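Local coordinates for protein argonaute 5 (Arabidopsis thaliana, PDB 4G0O), which probably recognises the 5' nucleotide of small RNAs through its MID domain, so that AGO5 is loaded with the matching class of guide for gene regulation, at residues 65-68 and 69-72; 94-97 and 98-102; 107-110 and 111-114. One frame throughout, in Å; residues are numbered along the deposited sequence.

Interaction 1. Residues 65-68 and 69-72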
ATOM      1  N   ALA A  65      -5.858  -3.861 -14.213  1.00 30.34           N
ATOM      2  CA  ALA A  65      -5.064  -2.823 -13.543  1.00 25.73           C
ATOM      3  C   ALA A  65      -3.792  -3.392 -12.941  1.00 22.04           C
ATOM      4  O   ALA A  65      -2.712  -2.845 -13.116  1.00 24.25           O
ATOM      5  CB  ALA A  65      -5.884  -2.150 -12.448  1.00 26.57           C
ATOM      6  N   LEU A  66      -3.926  -4.505 -12.237  1.00 24.07           N
ATOM      7  CA  LEU A  66      -2.784  -5.103 -11.562  1.00 23.80           C
ATOM      8  C   LEU A  66      -1.729  -5.499 -12.594  1.00 23.65           C
ATOM      9  O   LEU A  66      -0.545  -5.202 -12.432  1.00 24.25           O
ATOM     10  CB  LEU A  66      -3.246  -6.318 -10.751  1.00 20.91           C
ATOM     11  CG  LEU A  66      -3.448  -6.216  -9.231  1.00 31.30           C
ATOM     12  CD1 LEU A  66      -3.320  -4.779  -8.654  1.00 21.51           C
ATOM     13  CD2 LEU A  66      -4.763  -6.864  -8.823  1.00 25.04           C
ATOM     14  N   LEU A  67      -2.157  -6.143 -13.674  1.00 27.06           N
ATOM     15  CA  LEU A  67      -1.199  -6.578 -14.691  1.00 28.91           C
ATOM     16  C   LEU A  67      -0.602  -5.381 -15.421  1.00 25.38           C
ATOM     17  O   LEU A  67       0.555  -5.406 -15.822  1.00 25.89           O
ATOM     18  CB  LEU A  67      -1.815  -7.575 -15.676  1.00 25.38           C
ATOM     19  CG  LEU A  67      -0.826  -8.073 -16.746  1.00 31.14           C
ATOM     20  CD1 LEU A  67       0.196  -9.023 -16.144  1.00 24.66           C
ATOM     21  CD2 LEU A  67      -1.541  -8.714 -17.934  1.00 27.63           C
ATOM     22  N   ASP A  68      -1.378  -4.317 -15.570  1.00 27.19           N
ATOM     23  CA  ASP A  68      -0.862  -3.105 -16.208  1.00 27.06           C
ATOM     24  C   ASP A  68       0.235  -2.489 -15.343  1.00 27.59           C
ATOM     25  O   ASP A  68       1.318  -2.151 -15.825  1.00 28.28           O
ATOM     26  CB  ASP A  68      -1.989  -2.091 -16.412  1.00 28.57           C
ATOM     27  CG  ASP A  68      -1.507  -0.791 -17.029  1.00 31.26           C
ATOM     28  OD1 ASP A  68      -1.909   0.281 -16.525  1.00 34.82           O
ATOM     29  OD2 ASP A  68      -0.751  -0.833 -18.026  1.00 29.86           O
ATOM     30  N   ILE A  69      -0.049  -2.358 -14.053  1.00 30.33           N
ATOM     31  CA  ILE A  69       0.894  -1.733 -13.122  1.00 26.96           C
ATOM     32  C   ILE A  69       2.183  -2.528 -13.076  1.00 22.43           C
ATOM     33  O   ILE A  69       3.280  -1.972 -13.068  1.00 24.86           O
ATOM     34  CB  ILE A  69       0.276  -1.654 -11.737  1.00 24.35           C
ATOM     35  CG1 ILE A  69      -0.673  -0.462 -11.699  1.00 25.09           C
ATOM     36  CG2 ILE A  69       1.351  -1.512 -10.666  1.00 23.87           C
ATOM     37  CD1 ILE A  69      -1.931  -0.755 -11.029  1.00 20.15           C
ATOM     38  N   HIS A  70       2.025  -3.844 -13.087  1.00 26.26           N
ATOM     39  CA  HIS A  70       3.145  -4.759 -13.041  1.00 29.19           C
ATOM     40  C   HIS A  70       4.044  -4.664 -14.262  1.00 25.62           C
ATOM     41  O   HIS A  70       5.255  -4.789 -14.130  1.00 26.25           O
ATOM     42  CB  HIS A  70       2.656  -6.191 -12.886  1.00 26.92           C
ATOM     43  CG  HIS A  70       3.745  -7.204 -12.979  1.00 26.95           C
ATOM     44  ND1 HIS A  70       4.844  -7.192 -12.148  1.00 28.44           N
ATOM     45  CD2 HIS A  70       3.918  -8.257 -13.818  1.00 28.93           C
ATOM     46  CE1 HIS A  70       5.636  -8.204 -12.457  1.00 33.36           C
ATOM     47  NE2 HIS A  70       5.096  -8.864 -13.472  1.00 30.35           N
ATOM     48  N   LYS A  71       3.463  -4.462 -15.447  1.00 25.82           N
ATOM     49  CA  LYS A  71       4.275  -4.418 -16.675  1.00 28.96           C
ATOM     50  C   LYS A  71       4.943  -3.066 -16.864  1.00 29.69           C
ATOM     51  O   LYS A  71       6.024  -2.974 -17.453  1.00 31.89           O
ATOM     52  CB  LYS A  71       3.467  -4.797 -17.924  1.00 27.95           C
ATOM     53  CG  LYS A  71       2.975  -6.232 -17.902  1.00 29.55           C
ATOM     54  CD  LYS A  71       2.414  -6.688 -19.242  1.00 31.36           C
ATOM     55  CE  LYS A  71       2.097  -8.174 -19.175  1.00 28.65           C
ATOM     56  NZ  LYS A  71       1.761  -8.750 -20.505  1.00 35.95           N
ATOM     57  N   ARG A  72       4.301  -2.025 -16.340  1.00 31.63           N
ATOM     58  CA  ARG A  72       4.808  -0.662 -16.461  1.00 31.67           C
ATOM     59  C   ARG A  72       5.758  -0.362 -15.333  1.00 33.55           C
ATOM     60  O   ARG A  72       6.451   0.650 -15.359  1.00 34.91           O
ATOM     61  CB  ARG A  72       3.664   0.358 -16.446  1.00 27.90           C
ATOM     62  CG  ARG A  72       2.665   0.156 -17.583  1.00 38.50           C
ATOM     63  CD  ARG A  72       1.834   1.401 -17.856  1.00 31.52           C
ATOM     64  NE  ARG A  72       0.691   1.540 -16.955  1.00 23.83           N
ATOM     65  CZ  ARG A  72       0.674   2.362 -15.912  1.00 32.11           C
ATOM     66  NH1 ARG A  72      -0.401   2.440 -15.144  1.00 32.97           N
ATOM     67  NH2 ARG A  72       1.735   3.109 -15.634  1.00 31.96           N
TER

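Interaction 2. Residues 94-97 and 98-102. With SO4 (sulfate ion), chain C.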
ATOM      1  N   LYS A  94      -4.832 -10.563  -3.553  1.00 30.17           N
ATOM      2  CA  LYS A  94      -3.592 -11.061  -2.964  1.00 33.25           C
ATOM      3  C   LYS A  94      -3.013 -12.147  -3.838  1.00 31.96           C
ATOM      4  O   LYS A  94      -1.803 -12.184  -4.075  1.00 29.88           O
ATOM      5  CB  LYS A  94      -3.831 -11.624  -1.576  1.00 31.83           C
ATOM      6  CG  LYS A  94      -4.192 -10.576  -0.552  1.00 38.98           C
ATOM      7  CD  LYS A  94      -2.976 -10.139   0.249  1.00 39.47           C
ATOM      8  CE  LYS A  94      -2.423  -8.785  -0.216  1.00 41.39           C
ATOM      9  NZ  LYS A  94      -1.115  -8.463   0.453  1.00 36.33           N
ATOM     10  N   ARG A  95      -3.892 -13.036  -4.297  1.00 30.11           N
ATOM     11  CA  ARG A  95      -3.515 -14.111  -5.203  1.00 32.48           C
ATOM     12  C   ARG A  95      -2.805 -13.531  -6.433  1.00 29.36           C
ATOM     13  O   ARG A  95      -1.725 -13.975  -6.808  1.00 30.92           O
ATOM     14  CB  ARG A  95      -4.754 -14.935  -5.613  1.00 30.85           C
ATOM     15  CG  ARG A  95      -4.509 -15.843  -6.823  1.00 36.46           C
ATOM     16  CD  ARG A  95      -5.730 -16.649  -7.251  1.00 30.53           C
ATOM     17  NE  ARG A  95      -6.829 -15.815  -7.744  1.00 37.56           N
ATOM     18  CZ  ARG A  95      -6.888 -15.289  -8.966  1.00 34.28           C
ATOM     19  NH1 ARG A  95      -7.932 -14.549  -9.333  1.00 33.88           N
ATOM     20  NH2 ARG A  95      -5.902 -15.497  -9.828  1.00 36.83           N
ATOM     21  N   ILE A  96      -3.398 -12.511  -7.036  1.00 31.30           N
ATOM     22  CA  ILE A  96      -2.837 -11.934  -8.255  1.00 29.58           C
ATOM     23  C   ILE A  96      -1.485 -11.300  -7.968  1.00 31.64           C
ATOM     24  O   ILE A  96      -0.514 -11.500  -8.702  1.00 31.19           O
ATOM     25  CB  ILE A  96      -3.785 -10.890  -8.856  1.00 25.05           C
ATOM     26  CG1 ILE A  96      -5.012 -11.579  -9.452  1.00 29.48           C
ATOM     27  CG2 ILE A  96      -3.062 -10.044  -9.910  1.00 24.81           C
ATOM     28  CD1 ILE A  96      -6.147 -10.618  -9.781  1.00 32.18           C
ATOM     29  N   CYS A  97      -1.420 -10.540  -6.884  1.00 27.10           N
ATOM     30  CA  CYS A  97      -0.185  -9.867  -6.527  1.00 30.29           C
ATOM     31  C   CYS A  97       0.889 -10.842  -6.072  1.00 33.16           C
ATOM     32  O   CYS A  97       2.002 -10.876  -6.622  1.00 29.61           O
ATOM     33  CB  CYS A  97      -0.434  -8.830  -5.428  1.00 32.71           C
ATOM     34  SG  CYS A  97      -1.454  -7.443  -5.972  1.00 30.07           S
ATOM     35  N   GLU A  98       0.560 -11.623  -5.055  1.00 28.11           N
ATOM     36  CA  GLU A  98       1.577 -12.420  -4.374  1.00 32.41           C
ATOM     37  C   GLU A  98       1.992 -13.624  -5.209  1.00 35.49           C
ATOM     38  O   GLU A  98       3.179 -13.840  -5.446  1.00 40.76           O
ATOM     39  CB  GLU A  98       1.087 -12.846  -2.987  1.00 35.28           C
ATOM     40  CG  GLU A  98       0.776 -11.651  -2.080  1.00 37.45           C
ATOM     41  CD  GLU A  98       0.229 -12.053  -0.712  1.00 43.50           C
ATOM     42  OE1 GLU A  98      -0.566 -13.018  -0.632  1.00 42.99           O
ATOM     43  OE2 GLU A  98       0.597 -11.390   0.285  1.00 43.40           O
ATOM     44  N   THR A  99       1.011 -14.386  -5.672  1.00 31.05           N
ATOM     45  CA  THR A  99       1.291 -15.595  -6.420  1.00 38.91           C
ATOM     46  C   THR A  99       1.500 -15.334  -7.914  1.00 36.49           C
ATOM     47  O   THR A  99       2.485 -15.795  -8.497  1.00 36.96           O
ATOM     48  CB  THR A  99       0.172 -16.651  -6.228  1.00 40.77           C
ATOM     49  OG1 THR A  99      -1.047 -16.159  -6.791  1.00 46.74           O
ATOM     50  CG2 THR A  99      -0.053 -16.937  -4.760  1.00 32.35           C
ATOM     51  N   GLU A 100       0.595 -14.588  -8.544  1.00 33.86           N
ATOM     52  CA  GLU A 100       0.626 -14.524 -10.000  1.00 29.12           C
ATOM     53  C   GLU A 100       1.598 -13.526 -10.637  1.00 32.49           C
ATOM     54  O   GLU A 100       2.300 -13.872 -11.592  1.00 23.23           O
ATOM     55  CB  GLU A 100      -0.791 -14.445 -10.574  1.00 35.61           C
ATOM     56  CG  GLU A 100      -1.371 -15.856 -10.835  1.00 36.11           C
ATOM     57  CD  GLU A 100      -2.784 -16.015 -10.318  1.00 41.45           C
ATOM     58  OE1 GLU A 100      -3.555 -15.036 -10.423  1.00 45.11           O
ATOM     59  OE2 GLU A 100      -3.131 -17.106  -9.813  1.00 42.47           O
ATOM     60  N   LEU A 101       1.684 -12.307 -10.112  1.00 30.58           N
ATOM     61  CA  LEU A 101       2.533 -11.312 -10.770  1.00 26.06           C
ATOM     62  C   LEU A 101       3.858 -11.098 -10.041  1.00 31.49           C
ATOM     63  O   LEU A 101       4.845 -10.619 -10.626  1.00 27.67           O
ATOM     64  CB  LEU A 101       1.776  -9.996 -10.913  1.00 28.99           C
ATOM     65  CG  LEU A 101       0.447 -10.190 -11.643  1.00 28.68           C
ATOM     66  CD1 LEU A 101      -0.252  -8.858 -11.866  1.00 29.14           C
ATOM     67  CD2 LEU A 101       0.669 -10.942 -12.965  1.00 27.18           C
ATOM     68  N   GLY A 102       3.881 -11.468  -8.765  1.00 30.39           N
ATOM     69  CA  GLY A 102       5.052 -11.263  -7.930  1.00 32.51           C
ATOM     70  C   GLY A 102       5.189  -9.806  -7.554  1.00 30.35           C
ATOM     71  O   GLY A 102       6.162  -9.134  -7.909  1.00 33.83           O
TER
HETATM   72  S   SO4 C 701      -2.323  -7.367   4.840  1.00 57.30           S
HETATM   73  O1  SO4 C 701      -3.488  -6.720   5.455  1.00 47.58           O
HETATM   74  O2  SO4 C 701      -2.523  -7.398   3.366  1.00 39.77           O
HETATM   75  O3  SO4 C 701      -1.093  -6.650   5.219  1.00 30.79           O
HETATM   76  O4  SO4 C 701      -2.184  -8.734   5.364  1.00 48.19           O

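Interaction 3. Residues 107-110 and 111-114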
ATOM      1  N   CYS A 107      -2.787  -4.153   1.382  1.00 22.80           N
ATOM      2  CA  CYS A 107      -4.191  -3.885   1.132  1.00 20.82           C
ATOM      3  C   CYS A 107      -4.860  -3.159   2.314  1.00 25.10           C
ATOM      4  O   CYS A 107      -4.669  -3.519   3.483  1.00 26.10           O
ATOM      5  CB  CYS A 107      -4.921  -5.182   0.783  1.00 26.88           C
ATOM      6  SG  CYS A 107      -4.344  -6.005  -0.735  1.00 28.42           S
ATOM      7  N   CYS A 108      -5.639  -2.132   1.979  1.00 25.48           N
ATOM      8  CA  CYS A 108      -6.251  -1.231   2.949  1.00 22.91           C
ATOM      9  C   CYS A 108      -7.711  -0.975   2.650  1.00 23.85           C
ATOM     10  O   CYS A 108      -8.056  -0.572   1.540  1.00 24.96           O
ATOM     11  CB  CYS A 108      -5.523   0.115   2.922  1.00 28.44           C
ATOM     12  SG  CYS A 108      -3.803   0.030   3.462  1.00 29.74           S
ATOM     13  N   GLN A 109      -8.569  -1.169   3.643  1.00 25.96           N
ATOM     14  CA  GLN A 109      -9.998  -0.927   3.471  1.00 26.55           C
ATOM     15  C   GLN A 109     -10.344   0.563   3.333  1.00 29.74           C
ATOM     16  O   GLN A 109      -9.965   1.385   4.175  1.00 27.38           O
ATOM     17  CB  GLN A 109     -10.780  -1.526   4.631  1.00 27.07           C
ATOM     18  CG  GLN A 109     -10.807  -3.028   4.637  1.00 25.62           C
ATOM     19  CD  GLN A 109     -11.383  -3.558   5.911  1.00 32.26           C
ATOM     20  OE1 GLN A 109     -10.958  -3.171   7.002  1.00 35.28           O
ATOM     21  NE2 GLN A 109     -12.379  -4.432   5.796  1.00 30.13           N
ATOM     22  N   PRO A 110     -11.086   0.907   2.272  1.00 26.74           N
ATOM     23  CA  PRO A 110     -11.449   2.296   1.973  1.00 26.60           C
ATOM     24  C   PRO A 110     -12.145   3.034   3.134  1.00 31.80           C
ATOM     25  O   PRO A 110     -11.929   4.236   3.307  1.00 33.07           O
ATOM     26  CB  PRO A 110     -12.371   2.174   0.738  1.00 27.14           C
ATOM     27  CG  PRO A 110     -12.787   0.731   0.690  1.00 25.57           C
ATOM     28  CD  PRO A 110     -11.676  -0.051   1.316  1.00 25.24           C
ATOM     29  N   ARG A 111     -12.944   2.330   3.927  1.00 27.50           N
ATOM     30  CA  ARG A 111     -13.602   2.950   5.068  1.00 30.63           C
ATOM     31  C   ARG A 111     -12.596   3.325   6.166  1.00 37.15           C
ATOM     32  O   ARG A 111     -12.766   4.321   6.887  1.00 37.75           O
ATOM     33  CB  ARG A 111     -14.644   1.987   5.606  1.00 38.87           C
ATOM     34  CG  ARG A 111     -15.241   2.339   6.946  1.00 39.65           C
ATOM     35  CD  ARG A 111     -15.890   1.099   7.557  1.00 46.51           C
ATOM     36  NE  ARG A 111     -15.976  -0.004   6.599  1.00 49.44           N
ATOM     37  CZ  ARG A 111     -15.143  -1.044   6.565  1.00 47.19           C
ATOM     38  NH1 ARG A 111     -15.309  -1.995   5.653  1.00 43.77           N
ATOM     39  NH2 ARG A 111     -14.142  -1.135   7.441  1.00 48.98           N
ATOM     40  N   GLN A 112     -11.544   2.525   6.290  1.00 31.70           N
ATOM     41  CA  GLN A 112     -10.502   2.803   7.270  1.00 31.53           C
ATOM     42  C   GLN A 112      -9.560   3.880   6.760  1.00 31.60           C
ATOM     43  O   GLN A 112      -9.137   4.754   7.524  1.00 30.09           O
ATOM     44  CB  GLN A 112      -9.708   1.539   7.600  1.00 32.01           C
ATOM     45  CG  GLN A 112     -10.537   0.423   8.214  1.00 31.00           C
ATOM     46  CD  GLN A 112     -11.148   0.820   9.547  1.00 40.67           C
ATOM     47  OE1 GLN A 112     -10.623   1.688  10.260  1.00 31.23           O
ATOM     48  NE2 GLN A 112     -12.270   0.183   9.894  1.00 39.25           N
ATOM     49  N   VAL A 113      -9.223   3.807   5.474  1.00 31.71           N
ATOM     50  CA  VAL A 113      -8.387   4.823   4.833  1.00 29.36           C
ATOM     51  C   VAL A 113      -9.030   6.191   5.023  1.00 30.00           C
ATOM     52  O   VAL A 113      -8.352   7.189   5.287  1.00 30.07           O
ATOM     53  CB  VAL A 113      -8.192   4.528   3.324  1.00 27.86           C
ATOM     54  CG1 VAL A 113      -7.800   5.785   2.560  1.00 25.94           C
ATOM     55  CG2 VAL A 113      -7.160   3.429   3.126  1.00 23.70           C
ATOM     56  N   ASN A 114     -10.352   6.216   4.906  1.00 32.08           N
ATOM     57  CA  ASN A 114     -11.124   7.434   5.098  1.00 35.96           C
ATOM     58  C   ASN A 114     -10.962   8.056   6.497  1.00 30.73           C
ATOM     59  O   ASN A 114     -11.055   9.266   6.649  1.00 30.57           O
ATOM     60  CB  ASN A 114     -12.602   7.170   4.811  1.00 34.13           C
ATOM     61  CG  ASN A 114     -13.369   8.447   4.537  1.00 37.13           C
ATOM     62  OD1 ASN A 114     -12.902   9.310   3.789  1.00 35.57           O
ATOM     63  ND2 ASN A 114     -14.535   8.591   5.164  1.00 34.72           N
TER

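Interaction 1. Residues 65-68 and 69-72
Asp68 and Arg72, one turn apart on helix 62-72, form the salt bridge of this contact. Arg72 NE lies 2.9 Å from Asp68 OD1, and NH1 of the same arginine reaches that oxygen at 3.0 Å. NE also makes a weak bond of 3.0 Å to Asp68 OD2. The acid oxygen OD1 sits in the guanidinium plane, at its edge, whereas Arg72 NH1 meets it from above the carboxylate plane, which agrees with the 50° between the two planes. A bend of the arginine at its third torsion (chi3 -83°) folds the guanidinium back over the turn to the carboxylate.

The apolar contacts point elsewhere. Leu67 CD1 lies 3.7 Å from Lys71 CE, the aliphatic part of an extended lysine, and sits loosely at the edge of the His70 ring, near its plane. Ile69 CD1 lies against Ala65 O at 3.1 Å and only loosely meets Ala65 CB, at 4.4 Å, on the buried side, where Ile52 and Ile55 also meet Ile69, while Leu66 faces Ile96 and Cys97 of helix 90-101.

Beneath the side chains run the i to i+4 backbone bonds of an alpha-helix, from Ile69 N to Ala65 O at 2.9 Å through Arg72 N to Asp68 O at 3.0 Å.

The stretch is thus amphipathic, with Ala65, Leu66 and Ile69 buried and the charged chains outward. Because Arg72 meets both acid oxygens, the bridge ties one turn to the next, and the nearby guanidinium would be expected to keep Asp68 ionised.

Interaction 2. Residues 94-97 and 98-102
Glu98 packs back over Lys94 in the helix that crosses between strands 78-82 and 105-108, a beta-alpha-beta unit. Its CG stands beside its own backbone N (chi1 -60°) and the chain runs on extended, which brings OE2 within 3.4 Å of Lys94 NZ, a long, weak salt bridge. The lysine crosses the acid at an angle, with CD near the carboxylate. Its ammonium has a stronger partner in Ser105 OG, and a weak bond of 3.4 Å runs from Lys94 NZ to O2 of a sulfate ion, probably from the crystallisation liquor, that Lys131 also binds.

The side chain of Cys97 points away from the following turn and touches Leu66 and Ser105, and its part in this contact is mostly backbone. Around it the helix widens: Leu101 N bonds to Ile96 O at 2.7 Å, an i to i+5 pi-type link, whereas Glu98 N keeps the ordinary i to i+4 bond to Lys94 O at 2.6 Å. Gly102, with positive phi, then leaves the helix.

Arg95 reaches five residues on to Glu100. Its NH2 lies 2.5 Å from Glu100 OE1, a salt bridge whose modelled length is unusually short and so less certain, with the guanidinium and carboxylate planes 46° apart. A bend at the third torsion (chi3 65°) brings the guanidinium to the acid. On the inner side, Ile96 CG2 and Leu101 CD1 lie side by side at 3.6 Å, with Leu66 and Leu67 of helix 62-72 nearby.

Each bridge therefore joins successive turns of the widened helix. Lys94 and Lys131 both bond to the sulfate, Lys94 weakly, consistent with a patch that attracts anions.

Interaction 3. Residues 107-110 and 111-114
Cys108 CB meets Val113 CG2 at 3.7 Å, joining the end of strand 105-108 to the first turn of helix 110-115. Val113 places CG2 anti to its carbonyl carbon, the branch turned back to the strand, and Phe31 of helix 27-42 packs against both residues.

Gln109, at the N-cap position, runs alongside Arg111, the two side chains pointing the same way. The arginine bends at its third torsion; in the model chi3 is nearly eclipsed at -10°, an unusual value. Gln109 NE2 lies in the guanidinium plane, at its edge, with the amide and guanidinium planes 89° apart. At 3.8 Å from Gln109 OE1 to Arg111 NH2, the two groups are only in loose contact.

The backbone does the firmer work. Gln109 O accepts Val113 N at 2.8 Å with an N-H...O angle of 168°, plus a weak bond from Gln112 N, while Asn114 N reaches Pro110 O at 3.0 Å. Pro110, having no N-H, suits the first turn, where no helical acceptor precedes it.

Two donors on one carbonyl thus start the helix directly behind the strand, with the Cys108-Val113 contact sealing the junction on its apolar side.

Along the chain the three contacts come in series: interaction 1 on helix 62-72, interaction 2 on helix 90-101, and interaction 3 where strand 105-108 passes into helix 110-115. The first two touch, their centres 12 Å apart, with Leu67 CD1 3.7 Å from Leu101 CD2, so the two helices pack against each other. Interaction 3 lies about 20 Å from interaction 2, centre to centre, but Cys107 SG still touches Lys94 CE at 3.4 Å. Interactions 1 and 2 lie on helices that pack on the parallel sheet of the MID domain, and interaction 3 begins in one of its strands. Helix 90-101 touches both helix 62-72 and strand 105-108, linking interactions 1 and 3, which do not touch.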